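Local structure of transcription factor SPN1 (Saccharomyces cerevisiae, 3NFQ) at residues I27-D32 / M50-L55; D70-N75 / N107-K112; N76-V81 / S119-V124; G91-F96 / K132-Q137. The protein regulates transcription by RNA polymerase II, may act in both the recruitment and post-recruitment steps of transcription that involve TATA-binding protein, and interacts with Spt6. One frame throughout, in Å; residues are numbered along the deposited sequence.

Contact 1 (I27-D32 / M50-L55); sequences IAAQLD and MQKVKL
Asp32 of the long helix 10-42 meets the first turn of helix 51-63 in a polar helix-to-helix contact. The two short helical segments run roughly antiparallel, at 149°, with axes 8.6 Å apart. The Asp32 carboxylate faces the first backbone NH groups of the second helix. Asp32 OD1 takes Gln51 N at 2.8 Å through its syn lone pair. Asp32 OD2 accepts Lys52 N at 3.0 Å, and this donor comes from above the carboxylate plane. The Lys52 side chain folds back to OD2: bends at chi3 (-66°) and chi4 (-58°) turn its end round. Lys52 NZ makes a salt bridge with Asp32 OD2 at 3.0 Å, using the anti lone pair. A water donates to OD2 and accepts from Val53 N. A second water joins Lys52 NZ to Ala29 O. Beside this polar group the helices touch through aliphatic carbons. Ala28 CB rests on Gln51 CB at 3.7 Å, and Leu31 CB lies against Gln51 CG. Trp84 of helix 77-85 packs on Ala29, Lys52 and Leu55. The buried carboxylate is thus met by two backbone NH groups, an ammonium and a water. The helix start and the lysine would both be expected to stabilise its negative charge.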
loop_
_atom_site.group_PDB
_atom_site.type_symbol
_atom_site.label_atom_id
_atom_site.label_comp_id
_atom_site.label_asym_id
_atom_site.label_seq_id
_atom_site.Cartn_x
_atom_site.Cartn_y
_atom_site.Cartn_z
ATOM N N ILE A 27 -9.017 -8.086 -1.832
ATOM C CA ILE A 27 -10.485 -8.226 -1.722
ATOM C C ILE A 27 -11.044 -6.960 -1.099
ATOM O O ILE A 27 -12.028 -6.401 -1.541
ATOM C CB ILE A 27 -10.864 -9.441 -0.845
ATOM C CG1 ILE A 27 -10.607 -10.733 -1.623
ATOM C CG2 ILE A 27 -12.351 -9.320 -0.394
ATOM C CD1 ILE A 27 -10.428 -12.002 -0.731
ATOM N N ALA A 28 -10.398 -6.457 -0.063
ATOM C CA ALA A 28 -10.900 -5.198 0.527
ATOM C C ALA A 28 -10.880 -4.031 -0.433
ATOM O O ALA A 28 -11.815 -3.209 -0.485
ATOM C CB ALA A 28 -10.109 -4.861 1.783
ATOM N N ALA A 29 -9.821 -3.937 -1.243
ATOM C CA ALA A 29 -9.729 -2.839 -2.165
ATOM C C ALA A 29 -10.817 -2.885 -3.267
ATOM O O ALA A 29 -11.392 -1.831 -3.660
ATOM C CB ALA A 29 -8.357 -2.820 -2.771
ATOM N N GLN A 30 -11.054 -4.095 -3.784
ATOM C CA GLN A 30 -12.122 -4.330 -4.777
ATOM C C GLN A 30 -13.494 -4.063 -4.176
ATOM O O GLN A 30 -14.306 -3.380 -4.748
ATOM C CB GLN A 30 -12.040 -5.770 -5.333
ATOM C CG GLN A 30 -12.959 -5.951 -6.590
ATOM C CD GLN A 30 -12.732 -4.840 -7.658
ATOM O OE1 GLN A 30 -11.600 -4.582 -8.073
ATOM N NE2 GLN A 30 -13.821 -4.158 -8.068
ATOM N N LEU A 31 -13.747 -4.570 -2.988
ATOM C CA LEU A 31 -15.040 -4.221 -2.349
ATOM C C LEU A 31 -15.260 -2.719 -2.199
ATOM O O LEU A 31 -16.355 -2.204 -2.489
ATOM C CB LEU A 31 -15.228 -4.931 -1.011
ATOM C CG LEU A 31 -15.337 -6.437 -1.071
ATOM C CD1 LEU A 31 -15.193 -6.999 0.311
ATOM C CD2 LEU A 31 -16.637 -6.907 -1.708
ATOM N N ASP A 32 -14.239 -2.003 -1.729
ATOM C CA ASP A 32 -14.328 -0.552 -1.580
ATOM C C ASP A 32 -14.532 0.160 -2.937
ATOM O O ASP A 32 -15.304 1.100 -3.037
ATOM C CB ASP A 32 -13.065 -0.023 -0.862
ATOM C CG ASP A 32 -13.119 -0.261 0.648
ATOM O OD1 ASP A 32 -14.157 -0.809 1.086
ATOM O OD2 ASP A 32 -12.149 0.087 1.383
HETATM N N MSE A 50 -15.521 0.869 3.645
HETATM C CA MSE A 50 -14.878 0.627 4.917
HETATM C C MSE A 50 -13.975 -0.575 4.949
HETATM O O MSE A 50 -13.377 -0.807 5.982
HETATM C CB MSE A 50 -15.930 0.446 6.039
HETATM C CG MSE A 50 -16.884 1.603 6.136
HETATM SE SE MSE A 50 -18.019 1.313 7.777
HETATM C CE MSE A 50 -18.948 -0.489 7.257
ATOM N N GLN A 51 -13.839 -1.347 3.864
ATOM C CA GLN A 51 -13.139 -2.612 4.018
ATOM C C GLN A 51 -11.641 -2.431 4.309
ATOM O O GLN A 51 -11.097 -3.119 5.177
ATOM C CB GLN A 51 -13.363 -3.569 2.845
ATOM C CG GLN A 51 -14.850 -3.991 2.646
ATOM C CD GLN A 51 -15.408 -4.646 3.928
ATOM O OE1 GLN A 51 -16.219 -4.037 4.583
ATOM N NE2 GLN A 51 -14.941 -5.853 4.280
ATOM N N LYS A 52 -10.978 -1.585 3.531
ATOM C CA LYS A 52 -9.562 -1.286 3.793
ATOM C C LYS A 52 -9.321 -0.749 5.206
ATOM O O LYS A 52 -8.428 -1.243 5.892
ATOM C CB LYS A 52 -9.028 -0.289 2.775
ATOM C CG LYS A 52 -9.062 -0.811 1.367
ATOM C CD LYS A 52 -8.241 0.186 0.492
ATOM C CE LYS A 52 -8.810 1.625 0.319
ATOM N NZ LYS A 52 -10.213 1.544 -0.302
ATOM N N VAL A 53 -10.118 0.215 5.651
ATOM C CA VAL A 53 -9.898 0.767 7.020
ATOM C C VAL A 53 -10.095 -0.255 8.080
ATOM O O VAL A 53 -9.411 -0.227 9.092
ATOM C CB VAL A 53 -10.702 2.068 7.360
ATOM C CG1 VAL A 53 -10.340 3.181 6.425
ATOM C CG2 VAL A 53 -12.205 1.858 7.351
ATOM N N LYS A 54 -11.009 -1.204 7.863
ATOM C CA LYS A 54 -11.148 -2.249 8.851
ATOM C C LYS A 54 -9.963 -3.165 8.892
ATOM O O LYS A 54 -9.675 -3.730 9.932
ATOM C CB LYS A 54 -12.371 -3.126 8.574
ATOM C CG LYS A 54 -13.674 -2.416 8.823
ATOM C CD LYS A 54 -14.801 -3.466 8.693
ATOM C CE LYS A 54 -16.142 -2.796 8.629
ATOM N NZ LYS A 54 -17.194 -3.743 8.100
ATOM N N LEU A 55 -9.337 -3.411 7.723
ATOM C CA LEU A 55 -8.192 -4.268 7.642
ATOM C C LEU A 55 -6.885 -3.524 7.979
ATOM O O LEU A 55 -5.901 -4.151 8.296
ATOM C CB LEU A 55 -8.094 -4.899 6.253
ATOM C CG LEU A 55 -7.067 -5.992 5.949
ATOM C CD1 LEU A 55 -7.106 -7.229 6.924
ATOM C CD2 LEU A 55 -7.266 -6.457 4.519
HETATM O O HOH W 1 -9.973 0.400 -2.965
HETATM O O HOH W 2 -11.852 1.687 3.572
#

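Contact 2 (D70-N75 / N107-K112)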
loop_
_atom_site.group_PDB
_atom_site.type_symbol
_atom_site.label_atom_id
_atom_site.label_comp_id
_atom_site.label_asym_id
_atom_site.label_seq_id
_atom_site.Cartn_x
_atom_site.Cartn_y
_atom_site.Cartn_z
ATOM N N ASP A 70 11.575 -10.067 5.104
ATOM C CA ASP A 70 11.907 -11.000 4.037
ATOM C C ASP A 70 10.682 -11.618 3.414
ATOM O O ASP A 70 10.562 -11.608 2.193
ATOM C CB ASP A 70 12.813 -12.131 4.568
ATOM C CG ASP A 70 14.231 -11.677 4.833
ATOM O OD1 ASP A 70 14.652 -10.624 4.298
ATOM O OD2 ASP A 70 14.929 -12.398 5.592
ATOM N N THR A 71 9.763 -12.141 4.230
ATOM C CA THR A 71 8.555 -12.783 3.696
ATOM C C THR A 71 7.663 -11.789 2.923
ATOM O O THR A 71 7.128 -12.117 1.858
ATOM C CB THR A 71 7.650 -13.363 4.797
ATOM O OG1 THR A 71 8.433 -14.073 5.784
ATOM C CG2 THR A 71 6.619 -14.292 4.165
ATOM N N ILE A 72 7.500 -10.595 3.504
ATOM C CA ILE A 72 6.745 -9.481 2.877
ATOM C C ILE A 72 7.365 -9.191 1.537
ATOM O O ILE A 72 6.662 -9.159 0.515
ATOM C CB ILE A 72 6.815 -8.209 3.770
ATOM C CG1 ILE A 72 5.948 -8.442 4.981
ATOM C CG2 ILE A 72 6.367 -6.926 2.995
ATOM C CD1 ILE A 72 6.281 -7.547 6.206
ATOM N N LEU A 73 8.672 -8.996 1.520
ATOM C CA LEU A 73 9.333 -8.611 0.255
ATOM C C LEU A 73 9.371 -9.756 -0.749
ATOM O O LEU A 73 9.173 -9.556 -1.960
ATOM C CB LEU A 73 10.755 -8.068 0.523
ATOM C CG LEU A 73 10.773 -6.718 1.245
ATOM C CD1 LEU A 73 12.187 -6.326 1.646
ATOM C CD2 LEU A 73 10.169 -5.581 0.427
ATOM N N ASP A 74 9.647 -10.961 -0.275
ATOM C CA ASP A 74 9.725 -12.118 -1.186
ATOM C C ASP A 74 8.391 -12.507 -1.805
ATOM O O ASP A 74 8.378 -13.001 -2.925
ATOM C CB ASP A 74 10.336 -13.321 -0.484
ATOM C CG ASP A 74 11.815 -13.142 -0.198
ATOM O OD1 ASP A 74 12.485 -12.281 -0.825
ATOM O OD2 ASP A 74 12.304 -13.864 0.692
ATOM N N ASN A 75 7.273 -12.290 -1.109
ATOM C CA ASN A 75 5.939 -12.631 -1.640
ATOM C C ASN A 75 5.153 -11.504 -2.323
ATOM O O ASN A 75 3.948 -11.636 -2.521
ATOM C CB ASN A 75 5.113 -13.252 -0.533
ATOM C CG ASN A 75 5.705 -14.570 -0.087
ATOM O OD1 ASN A 75 6.430 -14.639 0.914
ATOM N ND2 ASN A 75 5.510 -15.587 -0.900
ATOM N N ASN A 107 8.383 3.111 5.510
ATOM C CA ASN A 107 9.594 3.841 5.878
ATOM C C ASN A 107 10.610 2.933 6.563
ATOM O O ASN A 107 11.816 3.176 6.507
ATOM C CB ASN A 107 9.225 5.027 6.761
ATOM C CG ASN A 107 10.422 5.846 7.120
ATOM O OD1 ASN A 107 10.850 5.849 8.253
ATOM N ND2 ASN A 107 11.049 6.411 6.134
ATOM N N ASP A 108 10.113 1.856 7.153
ATOM C CA ASP A 108 10.901 0.895 7.906
ATOM C C ASP A 108 11.297 -0.403 7.142
ATOM O O ASP A 108 12.036 -1.228 7.680
ATOM C CB ASP A 108 10.095 0.471 9.145
ATOM C CG ASP A 108 9.857 1.615 10.132
ATOM O OD1 ASP A 108 10.809 2.371 10.429
ATOM O OD2 ASP A 108 8.703 1.741 10.606
ATOM N N LEU A 109 10.806 -0.591 5.918
ATOM C CA LEU A 109 11.025 -1.806 5.158
ATOM C C LEU A 109 12.219 -1.664 4.251
ATOM O O LEU A 109 12.371 -0.620 3.632
ATOM C CB LEU A 109 9.819 -2.058 4.242
ATOM C CG LEU A 109 8.819 -3.162 4.468
ATOM C CD1 LEU A 109 7.949 -3.250 3.202
ATOM C CD2 LEU A 109 9.468 -4.544 4.748
ATOM N N PRO A 110 13.089 -2.694 4.183
ATOM C CA PRO A 110 14.252 -2.584 3.299
ATOM C C PRO A 110 13.964 -2.733 1.780
ATOM O O PRO A 110 14.510 -3.632 1.109
ATOM C CB PRO A 110 15.209 -3.665 3.831
ATOM C CG PRO A 110 14.301 -4.667 4.496
ATOM C CD PRO A 110 13.119 -3.923 5.010
ATOM N N VAL A 111 13.133 -1.847 1.235
ATOM C CA VAL A 111 12.742 -1.931 -0.183
ATOM C C VAL A 111 13.897 -1.653 -1.163
ATOM O O VAL A 111 14.667 -0.710 -0.989
ATOM C CB VAL A 111 11.593 -0.950 -0.434
ATOM C CG1 VAL A 111 11.107 -1.013 -1.877
ATOM C CG2 VAL A 111 10.457 -1.239 0.554
ATOM N N LYS A 112 13.957 -2.427 -2.237
ATOM C CA LYS A 112 14.961 -2.227 -3.283
ATOM C C LYS A 112 14.282 -2.012 -4.630
ATOM O O LYS A 112 13.079 -2.217 -4.787
ATOM C CB LYS A 112 15.883 -3.448 -3.383
ATOM C CG LYS A 112 16.579 -3.863 -2.096
ATOM C CD LYS A 112 17.377 -2.690 -1.513
ATOM C CE LYS A 112 18.167 -3.087 -0.270
ATOM N NZ LYS A 112 18.950 -1.901 0.128
#
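Leu73 turns CG anti to its carbonyl carbon (chi1 -69°), and chi2 near 172° sets CD1 anti to CA, where it meets Pro110. Pro110 is the centre of an inverse gamma turn, closed by a bond of 2.8 Å from Val111 N to Leu109 O. The turn lies in the loop between helices 96-107 and 113-119, and it packs on the short helix 69-74. Leu73 CD1 approaches the carbonyl oxygen Pro110 O at 3.6 Å and the ring carbon Pro110 CG at 3.9 Å. The leucine and the proline ring pass each other at a slant. Ile72, one residue earlier, offers its CG2 branch to Leu109 CD1 at 4.0 Å. Leu109 holds chi1 at -109°, well off a staggered position, and its CB is directed at helix 69-74. Its CD1 also meets Leu73 CD2. The contact is apolar and mostly buried, and no hydrogen bond crosses it. Leu78 of helix 77-85 packs on Leu73, Leu109 and Val111. Val111 further touches Leu116 and Trp149, which links the loop to the helices after it. Across the pair itself, Val111 touches Leu73 more loosely, with CG2 4.4 Å from Leu73 CD2.

Contact 3 (N76-V81 / S119-V124); sequences NLLQSV and SGLGRV
Two flat groups meet Ser119: the carboxamide of Asn76 and the peptide bond between Leu78 and Gln79. Ser119 CB lies over one face of that peptide, 3.6 Å from Leu78 C and 3.5 Å from Gln79 N. The Asn76 amide comes by its nitrogen end, with ND2 3.3 Å from Ser119 CB. Asn76 CG is anti to the backbone N (chi1 -158°), which puts CG on the side of Ser119. The backbones are close, with CA atoms of Gln79 and Ser119 only 4.1 Å apart. This joins the first turn of helix 77-85 to the junction between helices 113-119 and 121-130. Gly120 sits at the junction with positive phi and is the N-cap residue of the second helix. Farther in, Leu78 CD1 packs on Leu121 CD2 at 4.1 Å. The Ser119 hydroxyl serves its own side of the contact. Ser119 OG accepts from Leu121 N at 3.1 Å, an ST turn, and bonds to His115 O in the preceding helix. Ser119 O is hydrogen-bonded to Arg82 NH1 of helix 77-85. OG and O of this buried serine therefore find their partners outside segment 76-81, and the approach to that segment is van der Waals packing of carbon against peptide and amide.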
loop_
_atom_site.group_PDB
_atom_site.type_symbol
_atom_site.label_atom_id
_atom_site.label_comp_id
_atom_site.label_asym_id
_atom_site.label_seq_id
_atom_site.Cartn_x
_atom_site.Cartn_y
_atom_site.Cartn_z
ATOM N N ASN A 76 5.832 -10.397 -2.636
ATOM C CA ASN A 76 5.251 -9.279 -3.362
ATOM C C ASN A 76 4.013 -8.716 -2.667
ATOM O O ASN A 76 3.064 -8.284 -3.322
ATOM C CB ASN A 76 4.910 -9.716 -4.808
ATOM C CG ASN A 76 4.802 -8.548 -5.790
ATOM O OD1 ASN A 76 4.252 -8.704 -6.894
ATOM N ND2 ASN A 76 5.345 -7.398 -5.425
ATOM N N LEU A 77 4.003 -8.706 -1.337
ATOM C CA LEU A 77 2.954 -8.017 -0.637
ATOM C C LEU A 77 2.895 -6.518 -1.006
ATOM O O LEU A 77 1.840 -5.889 -0.970
ATOM C CB LEU A 77 3.140 -8.189 0.860
ATOM C CG LEU A 77 2.020 -7.661 1.773
ATOM C CD1 LEU A 77 0.681 -8.354 1.548
ATOM C CD2 LEU A 77 2.423 -7.773 3.272
ATOM N N LEU A 78 4.020 -5.940 -1.385
ATOM C CA LEU A 78 4.002 -4.512 -1.799
ATOM C C LEU A 78 3.080 -4.233 -2.979
ATOM O O LEU A 78 2.633 -3.132 -3.200
ATOM C CB LEU A 78 5.424 -4.045 -2.053
ATOM C CG LEU A 78 6.360 -3.943 -0.862
ATOM C CD1 LEU A 78 7.746 -3.325 -1.280
ATOM C CD2 LEU A 78 5.663 -3.111 0.196
ATOM N N GLN A 79 2.748 -5.269 -3.733
ATOM C CA GLN A 79 1.769 -5.093 -4.809
ATOM C C GLN A 79 0.428 -4.669 -4.262
ATOM O O GLN A 79 -0.254 -3.825 -4.813
ATOM C CB GLN A 79 1.572 -6.407 -5.580
ATOM C CG GLN A 79 0.921 -6.101 -6.954
ATOM C CD GLN A 79 0.708 -7.374 -7.735
ATOM O OE1 GLN A 79 1.117 -7.482 -8.900
ATOM N NE2 GLN A 79 0.118 -8.356 -7.082
ATOM N N SER A 80 -0.008 -5.357 -3.228
ATOM C CA SER A 80 -1.261 -4.996 -2.568
ATOM C C SER A 80 -1.196 -3.629 -1.876
ATOM O O SER A 80 -2.183 -2.932 -1.868
ATOM C CB SER A 80 -1.632 -6.040 -1.534
ATOM O OG SER A 80 -1.942 -7.292 -2.153
ATOM N N VAL A 81 -0.053 -3.290 -1.283
ATOM C CA VAL A 81 0.155 -1.929 -0.715
ATOM C C VAL A 81 0.035 -0.905 -1.794
ATOM O O VAL A 81 -0.642 0.114 -1.655
ATOM C CB VAL A 81 1.529 -1.811 -0.007
ATOM C CG1 VAL A 81 1.817 -0.332 0.448
ATOM C CG2 VAL A 81 1.581 -2.800 1.147
ATOM N N SER A 119 6.218 -4.833 -7.910
ATOM C CA SER A 119 4.975 -4.464 -7.251
ATOM C C SER A 119 4.259 -3.321 -7.930
ATOM O O SER A 119 3.084 -3.089 -7.667
ATOM C CB SER A 119 5.317 -4.090 -5.808
ATOM O OG SER A 119 6.113 -2.925 -5.774
ATOM N N GLY A 120 4.961 -2.598 -8.806
ATOM C CA GLY A 120 4.463 -1.344 -9.373
ATOM C C GLY A 120 4.470 -0.180 -8.402
ATOM O O GLY A 120 3.968 0.885 -8.713
ATOM N N LEU A 121 4.983 -0.400 -7.187
ATOM C CA LEU A 121 4.980 0.635 -6.160
ATOM C C LEU A 121 5.837 1.822 -6.567
ATOM O O LEU A 121 5.530 2.929 -6.205
ATOM C CB LEU A 121 5.449 0.069 -4.803
ATOM C CG LEU A 121 5.339 0.949 -3.571
ATOM C CD1 LEU A 121 3.876 1.366 -3.258
ATOM C CD2 LEU A 121 5.956 0.240 -2.412
ATOM N N GLY A 122 6.907 1.592 -7.339
ATOM C CA GLY A 122 7.784 2.714 -7.723
ATOM C C GLY A 122 6.997 3.804 -8.414
ATOM O O GLY A 122 7.141 4.977 -8.066
ATOM N N ARG A 123 6.215 3.462 -9.450
ATOM C CA ARG A 123 5.524 4.525 -10.187
ATOM C C ARG A 123 4.444 5.204 -9.407
ATOM O O ARG A 123 4.187 6.365 -9.627
ATOM C CB ARG A 123 4.976 4.098 -11.549
ATOM C CG ARG A 123 4.149 2.881 -11.559
ATOM C CD ARG A 123 4.233 2.165 -13.032
ATOM N NE ARG A 123 4.373 3.144 -14.113
ATOM C CZ ARG A 123 3.379 3.939 -14.497
ATOM N NH1 ARG A 123 2.214 3.822 -13.871
ATOM N NH2 ARG A 123 3.542 4.849 -15.475
ATOM N N VAL A 124 3.870 4.490 -8.444
ATOM C CA VAL A 124 2.855 5.080 -7.532
ATOM C C VAL A 124 3.509 6.062 -6.517
ATOM O O VAL A 124 3.031 7.184 -6.326
ATOM C CB VAL A 124 2.017 3.980 -6.851
ATOM C CG1 VAL A 124 1.076 4.642 -5.823
ATOM C CG2 VAL A 124 1.094 3.243 -7.934
#

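Contact 4 (G91-F96 / K132-Q137); sequences GSLPSF and KRVEAQ
Gly91 O and Arg133 NE make the closest polar approach here, at 3.5 Å. No hydrogen bond crosses this surface contact. Gly91 O and Ser92 CA lie over one face of the Arg133 guanidinium. Gly91 C is 3.8 Å above the plane and over its centre, so the flat cation is laid on the Gly91-Ser92 backbone. The arginine chain is extended from CG to NE, which carries the group that far. Arg133 NH1 also nears Ser92 CB at 3.7 Å. The Ser92 hydroxyl is engaged elsewhere, with Asp90 OD1.

Next along the loop, Leu93 CD1 touches both Val134 CG2, at 3.7 Å, and Arg133 CB, at 3.8 Å. The leucine and valine side chains cross at about a right angle. Phe127 and Tyr128 of helix 121-130 touch Leu93 as well.

At the other end, the Phe96 ring meets two polar side chains through their carbon or amide atoms. Glu135 CG lies 3.8 Å from Phe96 CE1. Gln137 NE2 comes to the ring edge near its plane, 3.9 Å from Phe96 CZ, and the amide is turned 74° from the ring.

Ser95 and Glu135 are the N-cap residues of helices 96-107 and 136-149, and Ser95 OG accepts from Ile98 N. The contact brings together the leads into two helices, within the TFIIS N-terminal family region of this helical central domain of Spn1.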
loop_
_atom_site.group_PDB
_atom_site.type_symbol
_atom_site.label_atom_id
_atom_site.label_comp_id
_atom_site.label_asym_id
_atom_site.label_seq_id
_atom_site.Cartn_x
_atom_site.Cartn_y
_atom_site.Cartn_z
ATOM N N GLY A 91 -7.903 10.576 -10.557
ATOM C CA GLY A 91 -6.781 11.158 -9.864
ATOM C C GLY A 91 -6.933 11.152 -8.363
ATOM O O GLY A 91 -6.004 11.549 -7.658
ATOM N N SER A 92 -8.075 10.666 -7.874
ATOM C CA SER A 92 -8.353 10.728 -6.433
ATOM C C SER A 92 -7.598 9.639 -5.650
ATOM O O SER A 92 -7.249 8.574 -6.181
ATOM C CB SER A 92 -9.840 10.680 -6.180
ATOM O OG SER A 92 -10.300 9.396 -6.487
ATOM N N LEU A 93 -7.366 9.920 -4.369
ATOM C CA LEU A 93 -6.476 9.140 -3.571
ATOM C C LEU A 93 -7.224 8.495 -2.394
ATOM O O LEU A 93 -8.337 8.928 -2.066
ATOM C CB LEU A 93 -5.381 10.076 -3.069
ATOM C CG LEU A 93 -4.479 10.538 -4.217
ATOM C CD1 LEU A 93 -3.637 11.629 -3.696
ATOM C CD2 LEU A 93 -3.671 9.303 -4.743
ATOM N N PRO A 94 -6.634 7.467 -1.777
ATOM C CA PRO A 94 -7.310 6.985 -0.538
ATOM C C PRO A 94 -7.244 8.044 0.533
ATOM O O PRO A 94 -6.632 9.095 0.370
ATOM C CB PRO A 94 -6.481 5.769 -0.134
ATOM C CG PRO A 94 -5.025 6.089 -0.720
ATOM C CD PRO A 94 -5.371 6.748 -2.053
ATOM N N SER A 95 -7.821 7.737 1.705
ATOM C CA SER A 95 -7.862 8.721 2.727
ATOM C C SER A 95 -6.458 9.026 3.235
ATOM O O SER A 95 -5.521 8.204 3.098
ATOM C CB SER A 95 -8.695 8.132 3.886
ATOM O OG SER A 95 -8.022 7.047 4.494
ATOM N N PHE A 96 -6.333 10.179 3.897
ATOM C CA PHE A 96 -5.112 10.572 4.517
ATOM C C PHE A 96 -4.622 9.499 5.493
ATOM O O PHE A 96 -3.427 9.213 5.565
ATOM C CB PHE A 96 -5.301 11.883 5.312
ATOM C CG PHE A 96 -4.025 12.379 5.941
ATOM C CD1 PHE A 96 -3.037 12.935 5.155
ATOM C CD2 PHE A 96 -3.773 12.234 7.308
ATOM C CE1 PHE A 96 -1.845 13.423 5.710
ATOM C CE2 PHE A 96 -2.543 12.678 7.860
ATOM C CZ PHE A 96 -1.584 13.293 7.048
ATOM N N LYS A 132 -0.780 17.233 -6.960
ATOM C CA LYS A 132 -1.243 18.372 -6.164
ATOM C C LYS A 132 -2.169 17.994 -5.033
ATOM O O LYS A 132 -2.442 18.816 -4.166
ATOM C CB LYS A 132 -1.998 19.373 -7.040
ATOM C CG LYS A 132 -1.224 19.865 -8.261
ATOM C CD LYS A 132 0.133 20.452 -7.885
ATOM C CE LYS A 132 0.968 20.635 -9.160
ATOM N NZ LYS A 132 2.243 21.381 -8.918
ATOM N N ARG A 133 -2.660 16.767 -5.027
ATOM C CA ARG A 133 -3.622 16.350 -3.977
ATOM C C ARG A 133 -2.994 15.821 -2.701
ATOM O O ARG A 133 -3.714 15.511 -1.722
ATOM C CB ARG A 133 -4.534 15.263 -4.516
ATOM C CG ARG A 133 -5.276 15.675 -5.753
ATOM C CD ARG A 133 -6.459 14.778 -5.856
ATOM N NE ARG A 133 -7.104 14.876 -7.158
ATOM C CZ ARG A 133 -8.389 14.630 -7.367
ATOM N NH1 ARG A 133 -9.189 14.299 -6.351
ATOM N NH2 ARG A 133 -8.869 14.728 -8.596
ATOM N N VAL A 134 -1.674 15.668 -2.701
ATOM C CA VAL A 134 -0.981 15.006 -1.586
ATOM C C VAL A 134 -0.493 16.059 -0.616
ATOM O O VAL A 134 -0.004 17.063 -1.019
ATOM C CB VAL A 134 0.208 14.157 -2.107
ATOM C CG1 VAL A 134 0.991 13.493 -0.973
ATOM C CG2 VAL A 134 -0.306 13.108 -3.088
ATOM N N GLU A 135 -0.673 15.828 0.667
ATOM C CA GLU A 135 -0.150 16.706 1.696
ATOM C C GLU A 135 1.355 16.746 1.665
ATOM O O GLU A 135 1.988 15.730 1.476
ATOM C CB GLU A 135 -0.614 16.166 3.036
ATOM C CG GLU A 135 -2.111 16.346 3.227
ATOM C CD GLU A 135 -2.552 17.825 3.037
ATOM O OE1 GLU A 135 -1.943 18.711 3.690
ATOM O OE2 GLU A 135 -3.468 18.088 2.226
ATOM N N ALA A 136 1.938 17.934 1.849
ATOM C CA ALA A 136 3.381 18.082 1.680
ATOM C C ALA A 136 4.168 17.122 2.478
ATOM O O ALA A 136 5.189 16.615 2.002
ATOM C CB ALA A 136 3.840 19.538 1.976
ATOM N N GLN A 137 3.755 16.825 3.721
ATOM C CA GLN A 137 4.606 15.961 4.502
ATOM C C GLN A 137 4.725 14.559 3.858
ATOM O O GLN A 137 5.769 13.939 3.927
ATOM C CB GLN A 137 4.138 15.826 5.971
ATOM C CG GLN A 137 2.975 14.889 6.034
ATOM C CD GLN A 137 2.164 14.925 7.327
ATOM O OE1 GLN A 137 2.285 14.023 8.181
ATOM N NE2 GLN A 137 1.276 15.942 7.447
#

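How the contacts relate
From the N terminus, contact 1 comes first and joins helix 10-42 to helix 51-63, closing a 17-residue link. It is complete before any other contact opens. Contacts 2, 3 and 4 close loops of 31, 37 and 35 residues. They start in turn and end in the same order, so all three cross and none nests. Contact 2 ties helix 69-74 to the loop before helix 113-119, contact 3 helix 77-85 to the start of helix 121-130, and contact 4 the loop before helix 96-107 to the start of helix 136-149. Contacts 2 and 3 touch where helices 69-74 and 77-85 follow each other, with a probable hydrogen bond from Leu77 N to Ile72 O. Contacts 2 and 4 lie on opposite sides of the chain's centre.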